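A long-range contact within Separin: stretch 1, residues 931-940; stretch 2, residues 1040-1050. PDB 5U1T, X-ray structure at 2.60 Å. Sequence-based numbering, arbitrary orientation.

Stretch 1 (931-940) VINRVHNMWQ
Stretch 2, residues 1040-1050: SKISSLSSLTL

Two helical segments of Separin, more than a hundred residues apart in sequence, pack side by side through a largely apolar contact with one histidine-lysine pair, in which a tryptophan lies against leucines and no hydrogen bond crosses the gap. Both stretches are helical throughout, with phi between -47° and -81° and psi between -30° and -55°, and each helix extends beyond its stretch at both ends. The two run in roughly the same direction, their N-to-C axes inclined at 40° and 11.9 Å apart at closest approach. Register is set by two pairs: Val935 CA lies 8.8 Å from Ile1042 CA, and Trp939 CA lies 8.4 Å from Leu1045 CA. About 405 Å² is buried, both sides summed.

Helical periodicity determines which residues meet. On the first helix, Ile932, Val935, His936 and Trp939 recur at spacings of three and four and so share one face; on the second, Lys1041, Ile1042, Leu1045, Leu1048 and Thr1049 do the same. Backbone bonds hold these faces in place, as in Trp939 N to Val935 O (2.8 Å) and Leu1045 N to Lys1041 O (2.9 Å).

Trp939 contributes the largest covered area. Its CA-to-CB bond points toward the second helix, and chi1 of -179° (t) with chi2 of -104° places the indole across three residues. Leu1045, with chi1 at -139°, between wells, and chi2 p, sets its CD1 3.7 Å from the centroid of the five-membered ring, only 5° off the ring normal. This is a CH-pi contact, a methyl resting squarely on the electron-rich face. Leu1048 (t, p) brings CD2 to 3.3 Å from Trp939 CZ2, a tight apolar approach. Thr1049, chi1 m, places OG1 3.6 Å from Trp939 CZ3; that hydroxyl donates to Leu1045 O at 2.8 Å, so its polarity is satisfied within its own helix and it can sit beside an aromatic ring.

Toward the N-terminal ends, aliphatic side chains meet one another. Val935 (t) points toward the second helix, and its CG1 touches both Leu1045 CD2 at 3.7 Å and Ile1042 CD1 at 4.0 Å. A branched, compact side chain suits this position, where the partners' longer side chains reach in. Ile1042 (m, m) starts sideways, but its end comes nearer; its CD1 also lies 4.3 Å from CD1 of Ile932, likewise m, m.

A polar pair, His936 and Lys1041, adds to the contact. His936 (chi1 -64°, m; chi2 -83°) leaves its helix sideways and its ring end comes nearer, while Lys1041 (m, t, m, t) points toward the first helix and bends its long chain to bring NZ 3.2 Å from His936 CE1. The approach to the ring is oblique, and the pair is a close contact without a hydrogen bond. Each side chain has enough length to span the gap; the amine meets a ring carbon, while His936 NE2 is hydrogen-bonded elsewhere in the structure.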

# COMPACT_ATOMS: atom_id res chain seq x y z
N VAL A 931 -4.60 -8.54 -30.31
CA VAL A 931 -4.61 -9.60 -31.33
C VAL A 931 -5.54 -10.75 -30.95
O VAL A 931 -6.30 -11.23 -31.79
CB VAL A 931 -3.19 -10.15 -31.57
CG1 VAL A 931 -3.24 -11.35 -32.51
CG2 VAL A 931 -2.30 -9.06 -32.13
N ILE A 932 -5.50 -11.18 -29.70
CA ILE A 932 -6.41 -12.21 -29.21
C ILE A 932 -7.85 -11.82 -29.47
O ILE A 932 -8.66 -12.63 -29.88
CB ILE A 932 -6.20 -12.46 -27.70
CG1 ILE A 932 -4.99 -13.35 -27.53
CG2 ILE A 932 -7.38 -13.18 -27.08
CD1 ILE A 932 -5.14 -14.62 -28.36
N ASN A 933 -8.17 -10.56 -29.23
CA ASN A 933 -9.50 -10.09 -29.50
C ASN A 933 -9.79 -10.11 -30.99
O ASN A 933 -10.90 -10.42 -31.41
CB ASN A 933 -9.68 -8.68 -28.95
CG ASN A 933 -9.99 -8.69 -27.48
OD1 ASN A 933 -9.94 -9.74 -26.83
ND2 ASN A 933 -10.33 -7.52 -26.94
N ARG A 934 -8.79 -9.75 -31.79
CA ARG A 934 -8.94 -9.67 -33.23
C ARG A 934 -9.28 -11.04 -33.81
O ARG A 934 -10.24 -11.18 -34.57
CB ARG A 934 -7.67 -9.11 -33.87
CG ARG A 934 -7.67 -9.10 -35.37
CD ARG A 934 -6.53 -8.24 -35.89
NE ARG A 934 -6.71 -6.88 -35.43
CZ ARG A 934 -5.71 -6.05 -35.14
NH1 ARG A 934 -5.96 -4.81 -34.72
NH2 ARG A 934 -4.45 -6.46 -35.28
N VAL A 935 -8.50 -12.04 -33.40
CA VAL A 935 -8.76 -13.44 -33.73
C VAL A 935 -10.21 -13.80 -33.49
O VAL A 935 -10.88 -14.26 -34.39
CB VAL A 935 -7.86 -14.40 -32.93
CG1 VAL A 935 -8.41 -15.81 -32.97
CG2 VAL A 935 -6.44 -14.35 -33.46
N HIS A 936 -10.71 -13.58 -32.28
CA HIS A 936 -12.11 -13.92 -31.99
C HIS A 936 -13.09 -13.08 -32.82
O HIS A 936 -14.12 -13.58 -33.27
CB HIS A 936 -12.40 -13.77 -30.49
CG HIS A 936 -11.62 -14.71 -29.64
ND1 HIS A 936 -12.01 -16.01 -29.41
CD2 HIS A 936 -10.45 -14.55 -28.97
CE1 HIS A 936 -11.13 -16.61 -28.63
NE2 HIS A 936 -10.17 -15.75 -28.35
N ASN A 937 -12.77 -11.82 -33.05
CA ASN A 937 -13.64 -10.98 -33.84
C ASN A 937 -13.65 -11.43 -35.29
O ASN A 937 -14.68 -11.39 -35.98
CB ASN A 937 -13.22 -9.52 -33.75
CG ASN A 937 -13.67 -8.87 -32.47
OD1 ASN A 937 -14.69 -9.26 -31.90
ND2 ASN A 937 -12.92 -7.88 -32.01
N MET A 938 -12.48 -11.84 -35.75
CA MET A 938 -12.29 -12.33 -37.09
C MET A 938 -13.08 -13.63 -37.26
O MET A 938 -13.78 -13.83 -38.26
CB MET A 938 -10.80 -12.53 -37.35
CG MET A 938 -10.43 -13.04 -38.72
SD MET A 938 -8.62 -12.95 -38.90
CE MET A 938 -8.32 -13.76 -40.50
N TRP A 939 -13.00 -14.50 -36.26
CA TRP A 939 -13.77 -15.73 -36.26
C TRP A 939 -15.30 -15.49 -36.30
O TRP A 939 -15.97 -16.06 -37.15
CB TRP A 939 -13.41 -16.60 -35.05
CG TRP A 939 -14.19 -17.84 -35.09
CD1 TRP A 939 -15.28 -18.17 -34.34
CD2 TRP A 939 -14.00 -18.92 -36.01
NE1 TRP A 939 -15.76 -19.40 -34.71
CE2 TRP A 939 -14.99 -19.87 -35.74
CE3 TRP A 939 -13.08 -19.17 -37.02
CZ2 TRP A 939 -15.09 -21.06 -36.44
CZ3 TRP A 939 -13.17 -20.34 -37.72
CH2 TRP A 939 -14.17 -21.28 -37.43
N GLN A 940 -15.85 -14.67 -35.39
CA GLN A 940 -17.31 -14.48 -35.38
C GLN A 940 -17.79 -13.99 -36.75
O GLN A 940 -18.87 -14.37 -37.21
CB GLN A 940 -17.75 -13.52 -34.24
CG GLN A 940 -17.55 -14.02 -32.77
CD GLN A 940 -17.94 -12.96 -31.68
OE1 GLN A 940 -17.93 -11.74 -31.93
NE2 GLN A 940 -18.29 -13.45 -30.48
N SER A 1040 -6.56 -23.12 -24.95
CA SER A 1040 -7.49 -24.17 -25.26
C SER A 1040 -8.38 -23.79 -26.45
O SER A 1040 -8.50 -24.56 -27.43
CB SER A 1040 -8.32 -24.47 -24.01
OG SER A 1040 -9.50 -25.18 -24.31
N LYS A 1041 -8.98 -22.61 -26.37
CA LYS A 1041 -9.84 -22.08 -27.41
C LYS A 1041 -9.09 -21.77 -28.71
O LYS A 1041 -9.62 -21.98 -29.79
CB LYS A 1041 -10.53 -20.81 -26.91
CG LYS A 1041 -11.44 -21.07 -25.73
CD LYS A 1041 -12.41 -19.94 -25.52
CE LYS A 1041 -11.71 -18.59 -25.65
NZ LYS A 1041 -12.68 -17.50 -26.03
N ILE A 1042 -7.86 -21.32 -28.60
CA ILE A 1042 -7.08 -21.06 -29.77
C ILE A 1042 -6.71 -22.36 -30.46
O ILE A 1042 -6.59 -22.42 -31.65
CB ILE A 1042 -5.81 -20.28 -29.41
CG1 ILE A 1042 -6.17 -18.86 -29.06
CG2 ILE A 1042 -4.86 -20.21 -30.58
CD1 ILE A 1042 -6.88 -18.15 -30.17
N SER A 1043 -6.55 -23.41 -29.68
CA SER A 1043 -6.22 -24.69 -30.24
C SER A 1043 -7.39 -25.25 -30.98
O SER A 1043 -7.23 -25.78 -32.05
CB SER A 1043 -5.78 -25.64 -29.15
OG SER A 1043 -6.88 -26.23 -28.53
N SER A 1044 -8.56 -25.13 -30.41
CA SER A 1044 -9.75 -25.68 -31.03
C SER A 1044 -10.16 -24.91 -32.25
O SER A 1044 -10.70 -25.44 -33.19
CB SER A 1044 -10.88 -25.78 -30.03
OG SER A 1044 -10.94 -24.62 -29.26
N LEU A 1045 -9.94 -23.63 -32.20
CA LEU A 1045 -10.20 -22.73 -33.32
C LEU A 1045 -9.23 -23.04 -34.44
O LEU A 1045 -9.52 -22.85 -35.61
CB LEU A 1045 -10.02 -21.28 -32.87
CG LEU A 1045 -10.94 -20.14 -33.29
CD1 LEU A 1045 -12.38 -20.44 -32.92
CD2 LEU A 1045 -10.47 -18.86 -32.63
N SER A 1046 -8.06 -23.51 -34.06
CA SER A 1046 -7.00 -23.78 -35.00
C SER A 1046 -7.25 -25.10 -35.74
O SER A 1046 -6.99 -25.23 -36.95
CB SER A 1046 -5.67 -23.80 -34.26
OG SER A 1046 -4.67 -24.43 -35.03
N SER A 1047 -7.78 -26.08 -35.02
CA SER A 1047 -8.06 -27.35 -35.63
C SER A 1047 -9.39 -27.31 -36.39
O SER A 1047 -9.55 -28.00 -37.39
CB SER A 1047 -8.07 -28.46 -34.58
OG SER A 1047 -9.31 -28.43 -33.91
N LEU A 1048 -10.34 -26.49 -35.94
CA LEU A 1048 -11.57 -26.33 -36.71
C LEU A 1048 -11.29 -25.66 -38.05
O LEU A 1048 -11.83 -26.06 -39.07
CB LEU A 1048 -12.61 -25.54 -35.93
CG LEU A 1048 -13.85 -25.14 -36.73
CD1 LEU A 1048 -14.58 -26.36 -37.26
CD2 LEU A 1048 -14.78 -24.31 -35.91
N THR A 1049 -10.44 -24.64 -38.04
CA THR A 1049 -10.11 -23.95 -39.28
C THR A 1049 -9.41 -24.91 -40.26
O THR A 1049 -9.67 -24.89 -41.45
CB THR A 1049 -9.23 -22.71 -39.01
OG1 THR A 1049 -9.94 -21.83 -38.13
CG2 THR A 1049 -8.89 -21.96 -40.31
N LEU A 1050 -8.52 -25.75 -39.73
CA LEU A 1050 -7.82 -26.72 -40.56
C LEU A 1050 -8.80 -27.74 -41.14
O LEU A 1050 -8.72 -28.11 -42.31
CB LEU A 1050 -6.74 -27.43 -39.75
CG LEU A 1050 -5.90 -28.33 -40.64
CD1 LEU A 1050 -5.18 -27.50 -41.68
CD2 LEU A 1050 -4.93 -29.18 -39.83